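Local coordinates for protein sulfatase (Bacteroides fragilis CAG:558, PDB 6USS) that probably hydrolyses sulfate esters as a calcium-dependent arylsulfatase of the human gut microbiota, crystallised here as a catalytic-residue mutant, at residues N61-E65 with K275-K279; S94-G98 with A146-A150; D118-F124 with N429-D434; H190-A196 with P214-P219. The protein carries 1 engineered substitution. All coordinates share one frame. Residues are numbered along the deposited sequence.

Contact 1: N61-E65 with K275-K279; sequences NEVYE and KYIDK
A salt-bridge network of one glutamate and two lysines joins Glu65, just past helix 59-63, to helix 273-279, at the periphery of the alkaline-phosphatase-like sulfatase fold. Residues 61-63 are helical; Tyr64 (phi/psi -79/163) is the first to leave helical geometry, and Glu65 (-132/98; chi1 m, chi2 t) is extended, its CA-CB bond directed toward the facing helix. Residues 275-279 carry helical backbone angles, with Lys279 N bonded to Lys275 O at 2.9 Å. The closest CA pair is Val63 and Lys279, 8.0 Å apart, so long side chains must span the gap. Lys275 (chi1-chi4 t, t, p, t) reaches across to form a salt bridge from NZ to Glu65 OE1 at 2.6 Å, and its NZ has a second acidic partner in Glu293 of helix 283-308. Tyr276 (chi1 m) lays its ring edge against Val63 O, which lies 3.4 Å from CE1, and its OH comes within 3.3 Å of Glu65 CB. That hydroxyl also bonds Glu293 and receives a hydrogen bond from a water at 2.7 Å; the same water accepts from Glu65 N at 2.8 Å. Lys279, chi1 -103° between wells and extended from chi2 to chi4, makes two bonds with one ammonium: NZ donates to Val63 O at 2.7 Å and forms a salt bridge with Glu65 OE2, also at 2.7 Å.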
loop_
_atom_site.group_PDB
_atom_site.type_symbol
_atom_site.label_atom_id
_atom_site.label_comp_id
_atom_site.label_asym_id
_atom_site.label_seq_id
_atom_site.Cartn_x
_atom_site.Cartn_y
_atom_site.Cartn_z
ATOM N N ASN A 61 33.590 10.415 20.428
ATOM C CA ASN A 61 33.124 11.698 19.912
ATOM C C ASN A 61 34.221 12.393 19.137
ATOM O O ASN A 61 33.966 12.980 18.079
ATOM C CB ASN A 61 32.649 12.602 21.045
ATOM C CG ASN A 61 31.464 12.039 21.775
ATOM O OD1 ASN A 61 31.319 12.222 22.979
ATOM N ND2 ASN A 61 30.606 11.347 21.053
ATOM N N GLU A 62 35.456 12.323 19.636
ATOM C CA GLU A 62 36.559 12.958 18.927
ATOM C C GLU A 62 36.789 12.314 17.561
ATOM O O GLU A 62 37.115 13.013 16.596
ATOM C CB GLU A 62 37.841 12.919 19.768
ATOM C CG GLU A 62 37.794 13.643 21.126
ATOM C CD GLU A 62 37.643 15.168 21.026
ATOM O OE1 GLU A 62 37.434 15.708 19.912
ATOM O OE2 GLU A 62 37.730 15.834 22.081
ATOM N N VAL A 63 36.617 10.993 17.444
ATOM C CA VAL A 63 37.018 10.347 16.188
ATOM C C VAL A 63 35.901 10.305 15.133
ATOM O O VAL A 63 36.184 10.412 13.936
ATOM C CB VAL A 63 37.596 8.931 16.440
ATOM C CG1 VAL A 63 38.658 8.975 17.504
ATOM C CG2 VAL A 63 36.518 7.897 16.795
ATOM N N TYR A 64 34.638 10.160 15.531
ATOM C CA TYR A 64 33.574 10.063 14.539
ATOM C C TYR A 64 33.214 11.443 13.999
ATOM O O TYR A 64 33.548 12.476 14.582
ATOM C CB TYR A 64 32.331 9.391 15.134
ATOM C CG TYR A 64 32.587 7.972 15.605
ATOM C CD1 TYR A 64 33.277 7.068 14.799
ATOM C CD2 TYR A 64 32.137 7.536 16.849
ATOM C CE1 TYR A 64 33.527 5.772 15.221
ATOM C CE2 TYR A 64 32.374 6.234 17.281
ATOM C CZ TYR A 64 33.078 5.352 16.461
ATOM O OH TYR A 64 33.329 4.052 16.878
ATOM N N GLU A 65 32.532 11.458 12.861
ATOM C CA GLU A 65 32.132 12.712 12.222
ATOM C C GLU A 65 30.656 12.643 11.833
ATOM O O GLU A 65 30.295 12.079 10.794
ATOM C CB GLU A 65 33.019 13.012 11.027
ATOM C CG GLU A 65 34.461 13.264 11.418
ATOM C CD GLU A 65 35.365 13.430 10.215
ATOM O OE1 GLU A 65 34.844 13.681 9.104
ATOM O OE2 GLU A 65 36.596 13.296 10.371
ATOM N N LYS A 275 40.101 8.371 4.845
ATOM C CA LYS A 275 40.259 9.499 5.754
ATOM C C LYS A 275 40.468 9.024 7.192
ATOM O O LYS A 275 41.339 9.540 7.907
ATOM C CB LYS A 275 39.050 10.433 5.653
ATOM C CG LYS A 275 39.097 11.586 6.670
ATOM C CD LYS A 275 37.872 12.497 6.568
ATOM C CE LYS A 275 36.573 11.737 6.772
ATOM N NZ LYS A 275 35.413 12.689 6.804
ATOM N N TYR A 276 39.700 8.021 7.629
ATOM C CA TYR A 276 39.845 7.552 9.005
ATOM C C TYR A 276 41.123 6.746 9.190
ATOM O O TYR A 276 41.739 6.796 10.263
ATOM C CB TYR A 276 38.613 6.741 9.417
ATOM C CG TYR A 276 37.391 7.610 9.513
ATOM C CD1 TYR A 276 37.234 8.481 10.584
ATOM C CD2 TYR A 276 36.412 7.598 8.518
ATOM C CE1 TYR A 276 36.131 9.299 10.682
ATOM C CE2 TYR A 276 35.285 8.431 8.606
ATOM C CZ TYR A 276 35.160 9.281 9.695
ATOM O OH TYR A 276 34.076 10.119 9.829
ATOM N N ILE A 277 41.533 6.002 8.164
ATOM C CA ILE A 277 42.827 5.334 8.212
ATOM C C ILE A 277 43.930 6.365 8.397
ATOM O O ILE A 277 44.918 6.122 9.102
ATOM C CB ILE A 277 43.046 4.483 6.942
ATOM C CG1 ILE A 277 42.029 3.341 6.855
ATOM C CG2 ILE A 277 44.434 3.889 6.932
ATOM C CD1 ILE A 277 42.326 2.179 7.800
ATOM N N ASP A 278 43.763 7.549 7.791
ATOM C CA ASP A 278 44.740 8.618 7.953
ATOM C C ASP A 278 44.637 9.279 9.323
ATOM O O ASP A 278 45.634 9.796 9.832
ATOM C CB ASP A 278 44.563 9.656 6.848
ATOM C CG ASP A 278 44.901 9.106 5.466
ATOM O OD1 ASP A 278 45.815 8.254 5.358
ATOM O OD2 ASP A 278 44.246 9.525 4.486
ATOM N N LYS A 279 43.446 9.283 9.931
ATOM C CA LYS A 279 43.289 9.764 11.300
ATOM C C LYS A 279 43.984 8.857 12.306
ATOM O O LYS A 279 44.189 9.260 13.459
ATOM C CB LYS A 279 41.803 9.848 11.664
ATOM C CG LYS A 279 41.179 11.234 11.669
ATOM C CD LYS A 279 39.680 11.100 11.947
ATOM C CE LYS A 279 39.022 12.432 12.175
ATOM N NZ LYS A 279 37.623 12.247 12.658
HETATM O O HOH W 1 32.356 8.924 11.600
#

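Contact 2: S94-G98 with A146-A150; sequences SLITG and ATSLA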
loop_
_atom_site.group_PDB
_atom_site.type_symbol
_atom_site.label_atom_id
_atom_site.label_comp_id
_atom_site.label_asym_id
_atom_site.label_seq_id
_atom_site.Cartn_x
_atom_site.Cartn_y
_atom_site.Cartn_z
ATOM N N SER A 94 7.602 -2.454 18.769
ATOM C CA SER A 94 7.066 -1.540 19.763
ATOM C C SER A 94 6.788 -0.166 19.163
ATOM O O SER A 94 5.775 0.468 19.491
ATOM C CB SER A 94 8.035 -1.433 20.941
ATOM O OG SER A 94 8.037 -2.638 21.708
ATOM N N LEU A 95 7.690 0.318 18.297
ATOM C CA LEU A 95 7.489 1.594 17.623
ATOM C C LEU A 95 6.205 1.587 16.810
ATOM O O LEU A 95 5.376 2.503 16.912
ATOM C CB LEU A 95 8.672 1.888 16.703
ATOM C CG LEU A 95 8.374 2.940 15.628
ATOM C CD1 LEU A 95 8.387 4.337 16.222
ATOM C CD2 LEU A 95 9.348 2.823 14.478
ATOM N N ILE A 96 6.028 0.542 15.996
ATOM C CA ILE A 96 4.923 0.478 15.048
ATOM C C ILE A 96 3.591 0.127 15.720
ATOM O O ILE A 96 2.523 0.425 15.159
ATOM C CB ILE A 96 5.307 -0.517 13.934
ATOM C CG1 ILE A 96 4.725 -0.062 12.593
ATOM C CG2 ILE A 96 4.868 -1.927 14.284
ATOM C CD1 ILE A 96 5.367 1.204 12.039
ATOM N N THR A 97 3.619 -0.463 16.919
ATOM C CA THR A 97 2.406 -0.870 17.601
ATOM C C THR A 97 2.147 -0.122 18.898
ATOM O O THR A 97 1.088 -0.322 19.495
ATOM C CB THR A 97 2.433 -2.377 17.935
ATOM O OG1 THR A 97 3.437 -2.633 18.933
ATOM C CG2 THR A 97 2.693 -3.244 16.692
ATOM N N GLY A 98 3.087 0.692 19.378
ATOM C CA GLY A 98 2.868 1.399 20.632
ATOM C C GLY A 98 2.787 0.512 21.849
ATOM O O GLY A 98 2.299 0.946 22.896
ATOM N N ALA A 146 -2.055 -5.864 15.729
ATOM C CA ALA A 146 -2.044 -4.504 16.247
ATOM C C ALA A 146 -2.403 -3.524 15.144
ATOM O O ALA A 146 -2.169 -3.778 13.959
ATOM C CB ALA A 146 -0.688 -4.130 16.862
ATOM N N THR A 147 -2.988 -2.406 15.562
ATOM C CA THR A 147 -3.293 -1.295 14.675
ATOM C C THR A 147 -2.021 -0.478 14.454
ATOM O O THR A 147 -1.453 0.068 15.410
ATOM C CB THR A 147 -4.402 -0.445 15.285
ATOM O OG1 THR A 147 -5.582 -1.250 15.410
ATOM C CG2 THR A 147 -4.698 0.750 14.407
ATOM N N SER A 148 -1.575 -0.412 13.199
ATOM C CA SER A 148 -0.277 0.151 12.859
ATOM C C SER A 148 -0.261 1.667 12.969
ATOM O O SER A 148 -1.235 2.344 12.629
ATOM C CB SER A 148 0.135 -0.244 11.445
ATOM O OG SER A 148 1.429 0.283 11.157
ATOM N N LEU A 149 0.878 2.193 13.426
ATOM C CA LEU A 149 1.060 3.636 13.495
ATOM C C LEU A 149 0.889 4.295 12.125
ATOM O O LEU A 149 0.312 5.385 12.023
ATOM C CB LEU A 149 2.433 3.942 14.085
ATOM C CG LEU A 149 2.991 5.367 14.020
ATOM C CD1 LEU A 149 2.164 6.377 14.800
ATOM C CD2 LEU A 149 4.407 5.363 14.532
ATOM N N ALA A 150 1.387 3.652 11.058
ATOM C CA ALA A 150 1.286 4.235 9.721
ATOM C C ALA A 150 -0.137 4.189 9.186
ATOM O O ALA A 150 -0.523 5.057 8.390
ATOM C CB ALA A 150 2.224 3.515 8.748
#
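Two helix termini of the sulfatase fold meet here, C-terminus to N-terminus: the last turn of helix 88-97, which begins at the engineered Cys88 of the calcium site, and the Ser148-capped start of helix 149-155. Leu95 opens the contact, its CD1 lying 4.4 Å from CD2 of Leu149, whose side chain also packs on Tyr384, Ile387 and Leu388 of helix 383-390. At Ile96 the backbones come closest, with its CA 5.2 Å from that of Leu149. Ile96 O accepts from Leu149 N at 3.0 Å with an N-H...O angle of 151°, while Ile96 CG1 rests 3.6 Å from Ser148 OG. Ser148 is the N-cap of its helix: OG takes a weak bond from Ala150 N at 3.4 Å, and its stronger partner is Met181 O. Thr97 follows, with CG2 against Ala146 CB at 3.5 Å and its hydroxyl bonded to Cys93 O within its own helix. Gly98 then leaves the helix with positive phi (66°), a conformation that favours glycine. The chemistry is complementary: a carbonyl from the C-terminal turn of one helix meets an amide from the first turn of another, so each satisfies the other's backbone polarity among the apolar contacts of Leu95, Ile96, Ala146 and Leu149.

Contact 3: D118-F124 with N429-D434; sequences DRPSDVF and NHWGND
Residues 118-121 are extended, 122-123 turn and Phe124 opens strand 124-125, while Gly432 (-78/-16) breaks the otherwise extended 429-434. The two segments lie closest at the CA atoms of Asp118 and His430, 4.9 Å apart, and Arg119 N donates to His430 O (2.8 Å, 150°). Asp118, chi1 m, turns OD2 to accept from His430 N at 3.1 Å and from Asn429 ND2 at 2.9 Å; OD2 also bonds Asn108, OD1 bonds Trp129, and Asn429 OD1 bonds Thr107. Arg119 takes chi1 t, chi2 t and chi3 p, which carries its guanidinium along 431-434. NE and NH2 donate to Trp431 O (3.0 and 3.1 Å), and NH2 forms a salt bridge with Asp434 OD1 at 3.0 Å. His430, chi1 t, is sandwiched, and its ND1 donates a weak bond to Arg119 O at 3.0 Å. Arg119 CB makes a CH-pi contact on one ring face, 4.1 Å from the centroid. Phe124 (chi1 p) presents its edge to the opposite face in a T-shaped pair, centroids 5.2 Å apart, planes at 61°. Ser121 (chi1 t) bends the chain, OG accepting from Val123 N (2.8 Å, an ST turn) and Phe124 N (2.9 Å, an ST motif). The side chain of Trp431 lies about 9 Å from the bound calcium ion. The contact joins this loop to the connection between strands 422-427 and 441-446, consistent with the junction of the large and smaller C-terminal parts of sulfatases.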
loop_
_atom_site.group_PDB
_atom_site.type_symbol
_atom_site.label_atom_id
_atom_site.label_comp_id
_atom_site.label_asym_id
_atom_site.label_seq_id
_atom_site.Cartn_x
_atom_site.Cartn_y
_atom_site.Cartn_z
ATOM N N ASP A 118 16.469 -18.087 17.955
ATOM C CA ASP A 118 17.218 -18.236 19.196
ATOM C C ASP A 118 18.310 -19.298 19.100
ATOM O O ASP A 118 18.105 -20.379 18.540
ATOM C CB ASP A 118 16.254 -18.600 20.324
ATOM C CG ASP A 118 15.137 -17.588 20.474
ATOM O OD1 ASP A 118 14.066 -17.757 19.838
ATOM O OD2 ASP A 118 15.332 -16.607 21.219
ATOM N N ARG A 119 19.472 -18.981 19.673
ATOM C CA ARG A 119 20.537 -19.963 19.826
ATOM C C ARG A 119 20.062 -21.121 20.709
ATOM O O ARG A 119 19.304 -20.904 21.662
ATOM C CB ARG A 119 21.775 -19.301 20.432
ATOM C CG ARG A 119 22.909 -20.253 20.727
ATOM C CD ARG A 119 24.244 -19.527 20.872
ATOM N NE ARG A 119 24.175 -18.313 21.687
ATOM C CZ ARG A 119 24.852 -18.115 22.820
ATOM N NH1 ARG A 119 25.649 -19.070 23.301
ATOM N NH2 ARG A 119 24.727 -16.959 23.484
ATOM N N PRO A 120 20.438 -22.364 20.394
ATOM C CA PRO A 120 20.073 -23.489 21.266
ATOM C C PRO A 120 20.723 -23.398 22.646
ATOM O O PRO A 120 21.839 -22.890 22.814
ATOM C CB PRO A 120 20.578 -24.709 20.493
ATOM C CG PRO A 120 20.583 -24.275 19.085
ATOM C CD PRO A 120 20.947 -22.823 19.092
ATOM N N SER A 121 19.998 -23.898 23.644
ATOM C CA SER A 121 20.467 -23.937 25.021
ATOM C C SER A 121 20.251 -25.332 25.575
ATOM O O SER A 121 19.160 -25.889 25.440
ATOM C CB SER A 121 19.726 -22.917 25.903
ATOM O OG SER A 121 19.863 -23.236 27.291
ATOM N N ASP A 122 21.277 -25.894 26.204
ATOM C CA ASP A 122 21.091 -27.128 26.955
ATOM C C ASP A 122 20.695 -26.862 28.411
ATOM O O ASP A 122 20.686 -27.798 29.214
ATOM C CB ASP A 122 22.350 -28.010 26.857
ATOM C CG ASP A 122 23.612 -27.324 27.370
ATOM O OD1 ASP A 122 23.496 -26.377 28.181
ATOM O OD2 ASP A 122 24.729 -27.739 26.963
ATOM N N VAL A 123 20.361 -25.610 28.757
ATOM C CA VAL A 123 19.868 -25.238 30.084
ATOM C C VAL A 123 18.358 -24.984 30.074
ATOM O O VAL A 123 17.637 -25.452 30.955
ATOM C CB VAL A 123 20.626 -24.002 30.636
ATOM C CG1 VAL A 123 19.879 -23.377 31.821
ATOM C CG2 VAL A 123 22.049 -24.352 31.020
ATOM N N PHE A 124 17.866 -24.217 29.097
ATOM C CA PHE A 124 16.488 -23.731 29.129
ATOM C C PHE A 124 15.872 -23.786 27.738
ATOM O O PHE A 124 16.573 -23.890 26.724
ATOM C CB PHE A 124 16.384 -22.280 29.661
ATOM C CG PHE A 124 17.306 -21.302 28.960
ATOM C CD1 PHE A 124 16.961 -20.757 27.720
ATOM C CD2 PHE A 124 18.526 -20.943 29.526
ATOM C CE1 PHE A 124 17.820 -19.872 27.065
ATOM C CE2 PHE A 124 19.373 -20.052 28.878
ATOM C CZ PHE A 124 19.017 -19.521 27.640
ATOM N N ASN A 429 14.770 -15.031 25.847
ATOM C CA ASN A 429 15.246 -15.578 24.588
ATOM C C ASN A 429 16.737 -15.877 24.682
ATOM O O ASN A 429 17.386 -15.609 25.696
ATOM C CB ASN A 429 14.970 -14.606 23.441
ATOM C CG ASN A 429 13.510 -14.453 23.167
ATOM O OD1 ASN A 429 12.815 -13.692 23.853
ATOM N ND2 ASN A 429 13.014 -15.192 22.175
ATOM N N HIS A 430 17.297 -16.421 23.604
ATOM C CA HIS A 430 18.728 -16.720 23.554
ATOM C C HIS A 430 19.313 -16.082 22.295
ATOM O O HIS A 430 19.167 -16.621 21.190
ATOM C CB HIS A 430 18.981 -18.226 23.593
ATOM C CG HIS A 430 20.336 -18.604 24.116
ATOM N ND1 HIS A 430 20.801 -19.904 24.115
ATOM C CD2 HIS A 430 21.323 -17.855 24.660
ATOM C CE1 HIS A 430 22.015 -19.938 24.632
ATOM N NE2 HIS A 430 22.356 -18.710 24.973
ATOM N N TRP A 431 19.972 -14.932 22.472
ATOM C CA TRP A 431 20.677 -14.276 21.383
ATOM C C TRP A 431 21.944 -15.050 21.029
ATOM O O TRP A 431 22.354 -15.988 21.718
ATOM C CB TRP A 431 21.017 -12.838 21.753
ATOM C CG TRP A 431 21.367 -12.006 20.584
ATOM C CD1 TRP A 431 20.660 -11.888 19.422
ATOM C CD2 TRP A 431 22.515 -11.153 20.445
ATOM N NE1 TRP A 431 21.299 -11.018 18.564
ATOM C CE2 TRP A 431 22.435 -10.550 19.166
ATOM C CE3 TRP A 431 23.602 -10.843 21.277
ATOM C CZ2 TRP A 431 23.398 -9.664 18.697
ATOM C CZ3 TRP A 431 24.559 -9.965 20.812
ATOM C CH2 TRP A 431 24.450 -9.377 19.534
ATOM N N GLY A 432 22.579 -14.641 19.936
ATOM C CA GLY A 432 23.618 -15.472 19.359
ATOM C C GLY A 432 24.952 -15.412 20.065
ATOM O O GLY A 432 25.788 -16.291 19.837
ATOM N N ASN A 433 25.175 -14.397 20.908
ATOM C CA ASN A 433 26.460 -14.165 21.556
ATOM C C ASN A 433 26.304 -14.080 23.072
ATOM O O ASN A 433 25.228 -13.781 23.595
ATOM C CB ASN A 433 27.108 -12.869 21.045
ATOM C CG ASN A 433 27.384 -12.896 19.556
ATOM O OD1 ASN A 433 27.506 -11.846 18.916
ATOM N ND2 ASN A 433 27.486 -14.095 18.994
ATOM N N ASP A 434 27.397 -14.326 23.779
ATOM C CA ASP A 434 27.484 -14.045 25.204
ATOM C C ASP A 434 28.223 -12.729 25.460
ATOM O O ASP A 434 29.038 -12.270 24.650
ATOM C CB ASP A 434 28.195 -15.181 25.941
ATOM C CG ASP A 434 27.536 -16.508 25.737
ATOM O OD1 ASP A 434 26.315 -16.646 26.011
ATOM O OD2 ASP A 434 28.258 -17.422 25.300
#

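Contact 4: H190-A196 with P214-P219; sequences HAGGGLA and PWFAVP
Phe216 (chi1 m) packs a ring face against Gly194, whose CA makes a CH-pi contact 4.0 Å from the ring centroid and 24° off the normal. Phe216 is the third residue of a type I beta turn, Pro214 to Ala217, closed by Ala217 N to Pro214 O at 3.2 Å; Gly192 CA also comes within 4.0 Å of Phe216 CD1. An ideal CB on Gly194 would fall 2.7 Å from Phe216 CD2, a clash, so this close approach suits glycine. The backbones are nearest at Leu195 and Phe216 (CA-CA 4.4 Å). There Ala196 N donates to Phe216 O at 2.9 Å, and Leu195 CA contacts the same oxygen at 3.1 Å; Leu195 CB meets Val218 CG2 at 3.8 Å. At the other end His190 (chi1 p) receives Pro219 CG over its ring, 4.1 Å from the centroid. The contact ties together two parts of one long loop beside the calcium site. A water 2.8 Å from His190 NE2 lies within donating distance of Gly194 O (3.0 Å) and Phe216 O (2.7 Å), with more acceptors in reach than it has protons.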
loop_
_atom_site.group_PDB
_atom_site.type_symbol
_atom_site.label_atom_id
_atom_site.label_comp_id
_atom_site.label_asym_id
_atom_site.label_seq_id
_atom_site.Cartn_x
_atom_site.Cartn_y
_atom_site.Cartn_z
ATOM N N HIS A 190 11.328 -5.028 3.508
ATOM C CA HIS A 190 10.808 -6.390 3.479
ATOM C C HIS A 190 10.983 -6.991 4.870
ATOM O O HIS A 190 11.069 -6.264 5.865
ATOM C CB HIS A 190 11.490 -7.195 2.357
ATOM C CG HIS A 190 12.969 -7.359 2.532
ATOM N ND1 HIS A 190 13.582 -8.596 2.563
ATOM C CD2 HIS A 190 13.960 -6.445 2.672
ATOM C CE1 HIS A 190 14.885 -8.438 2.718
ATOM N NE2 HIS A 190 15.140 -7.142 2.788
ATOM N N ALA A 191 11.021 -8.323 4.941
ATOM C CA ALA A 191 11.152 -9.012 6.221
ATOM C C ALA A 191 12.577 -9.023 6.741
ATOM O O ALA A 191 12.783 -9.279 7.933
ATOM C CB ALA A 191 10.666 -10.458 6.108
ATOM N N GLY A 192 13.560 -8.768 5.880
ATOM C CA GLY A 192 14.945 -8.760 6.304
ATOM C C GLY A 192 15.302 -7.682 7.316
ATOM O O GLY A 192 15.004 -6.492 7.127
ATOM N N GLY A 193 15.960 -8.092 8.397
ATOM C CA GLY A 193 16.494 -7.156 9.365
ATOM C C GLY A 193 17.947 -6.808 9.111
ATOM O O GLY A 193 18.479 -5.888 9.739
ATOM N N GLY A 194 18.618 -7.538 8.218
ATOM C CA GLY A 194 19.993 -7.202 7.882
ATOM C C GLY A 194 20.157 -6.903 6.408
ATOM O O GLY A 194 19.164 -6.631 5.727
ATOM N N LEU A 195 21.386 -6.954 5.894
ATOM C CA LEU A 195 21.601 -6.757 4.468
ATOM C C LEU A 195 22.834 -7.523 4.030
ATOM O O LEU A 195 23.844 -7.556 4.739
ATOM C CB LEU A 195 21.751 -5.280 4.094
ATOM C CG LEU A 195 23.042 -4.591 4.506
ATOM C CD1 LEU A 195 23.231 -3.328 3.680
ATOM C CD2 LEU A 195 23.007 -4.280 6.009
ATOM N N ALA A 196 22.746 -8.110 2.837
ATOM C CA ALA A 196 23.831 -8.944 2.341
ATOM C C ALA A 196 25.089 -8.125 2.064
ATOM O O ALA A 196 26.196 -8.567 2.383
ATOM C CB ALA A 196 23.377 -9.691 1.087
ATOM N N PRO A 214 19.794 -14.748 -1.112
ATOM C CA PRO A 214 19.947 -14.738 0.349
ATOM C C PRO A 214 18.872 -13.895 1.027
ATOM O O PRO A 214 18.356 -12.933 0.457
ATOM C CB PRO A 214 21.345 -14.134 0.561
ATOM C CG PRO A 214 21.663 -13.401 -0.708
ATOM C CD PRO A 214 20.963 -14.168 -1.801
ATOM N N TRP A 215 18.545 -14.279 2.268
ATOM C CA TRP A 215 17.535 -13.593 3.076
ATOM C C TRP A 215 17.624 -12.069 3.014
ATOM O O TRP A 215 16.607 -11.384 2.846
ATOM C CB TRP A 215 17.662 -14.025 4.541
ATOM C CG TRP A 215 17.249 -15.432 4.838
ATOM C CD1 TRP A 215 16.881 -16.398 3.941
ATOM C CD2 TRP A 215 17.172 -16.037 6.137
ATOM N NE1 TRP A 215 16.573 -17.565 4.604
ATOM C CE2 TRP A 215 16.744 -17.370 5.952
ATOM C CE3 TRP A 215 17.425 -15.579 7.439
ATOM C CZ2 TRP A 215 16.557 -18.248 7.019
ATOM C CZ3 TRP A 215 17.242 -16.455 8.501
ATOM C CH2 TRP A 215 16.817 -17.778 8.283
ATOM N N PHE A 216 18.831 -11.521 3.176
ATOM C CA PHE A 216 19.015 -10.093 3.406
ATOM C C PHE A 216 19.425 -9.337 2.145
ATOM O O PHE A 216 19.919 -8.211 2.245
ATOM C CB PHE A 216 20.039 -9.861 4.527
ATOM C CG PHE A 216 19.636 -10.454 5.860
ATOM C CD1 PHE A 216 18.315 -10.839 6.110
ATOM C CD2 PHE A 216 20.569 -10.618 6.871
ATOM C CE1 PHE A 216 17.940 -11.390 7.330
ATOM C CE2 PHE A 216 20.197 -11.169 8.097
ATOM C CZ PHE A 216 18.879 -11.558 8.322
ATOM N N ALA A 217 19.239 -9.926 0.963
ATOM C CA ALA A 217 19.400 -9.141 -0.253
ATOM C C ALA A 217 18.408 -7.982 -0.238
ATOM O O ALA A 217 17.242 -8.146 0.149
ATOM C CB ALA A 217 19.189 -10.015 -1.489
ATOM N N VAL A 218 18.874 -6.802 -0.646
ATOM C CA VAL A 218 18.101 -5.571 -0.549
ATOM C C VAL A 218 17.244 -5.425 -1.814
ATOM O O VAL A 218 17.809 -5.348 -2.914
ATOM C CB VAL A 218 18.995 -4.342 -0.349
ATOM C CG1 VAL A 218 18.130 -3.115 -0.042
ATOM C CG2 VAL A 218 19.988 -4.588 0.771
ATOM N N PRO A 219 15.924 -5.377 -1.700
ATOM C CA PRO A 219 15.078 -5.217 -2.883
ATOM C C PRO A 219 14.836 -3.738 -3.173
ATOM O O PRO A 219 15.138 -2.857 -2.364
ATOM C CB PRO A 219 13.783 -5.933 -2.473
ATOM C CG PRO A 219 13.721 -5.756 -0.976
ATOM C CD PRO A 219 15.135 -5.602 -0.470
HETATM O O HOH W 2 17.873 -6.596 3.039
#

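Three of the contacts gather around the metal site formed by Asp42, Asp43, Cys88, Asp322 and Asn323, where Cys88 is engineered. The calcium is about 8 Å from Gly193 (contact 4) and about 9 and 11 Å from the side chains of Trp431 (contact 3) and Leu95 (contact 2). No two touch: nearest atoms are about 10 Å apart between contacts 3 and 4, 11 Å between 2 and 4, and 12 Å between 2 and 3. Contact 1 is set apart, its centre 38 Å from that of contact 2, though the Tyr64 side chain is about 12 Å from that of Asp43. Contact 1 encloses contacts 2 and 4 along the chain; contact 3 crosses 1 and 2.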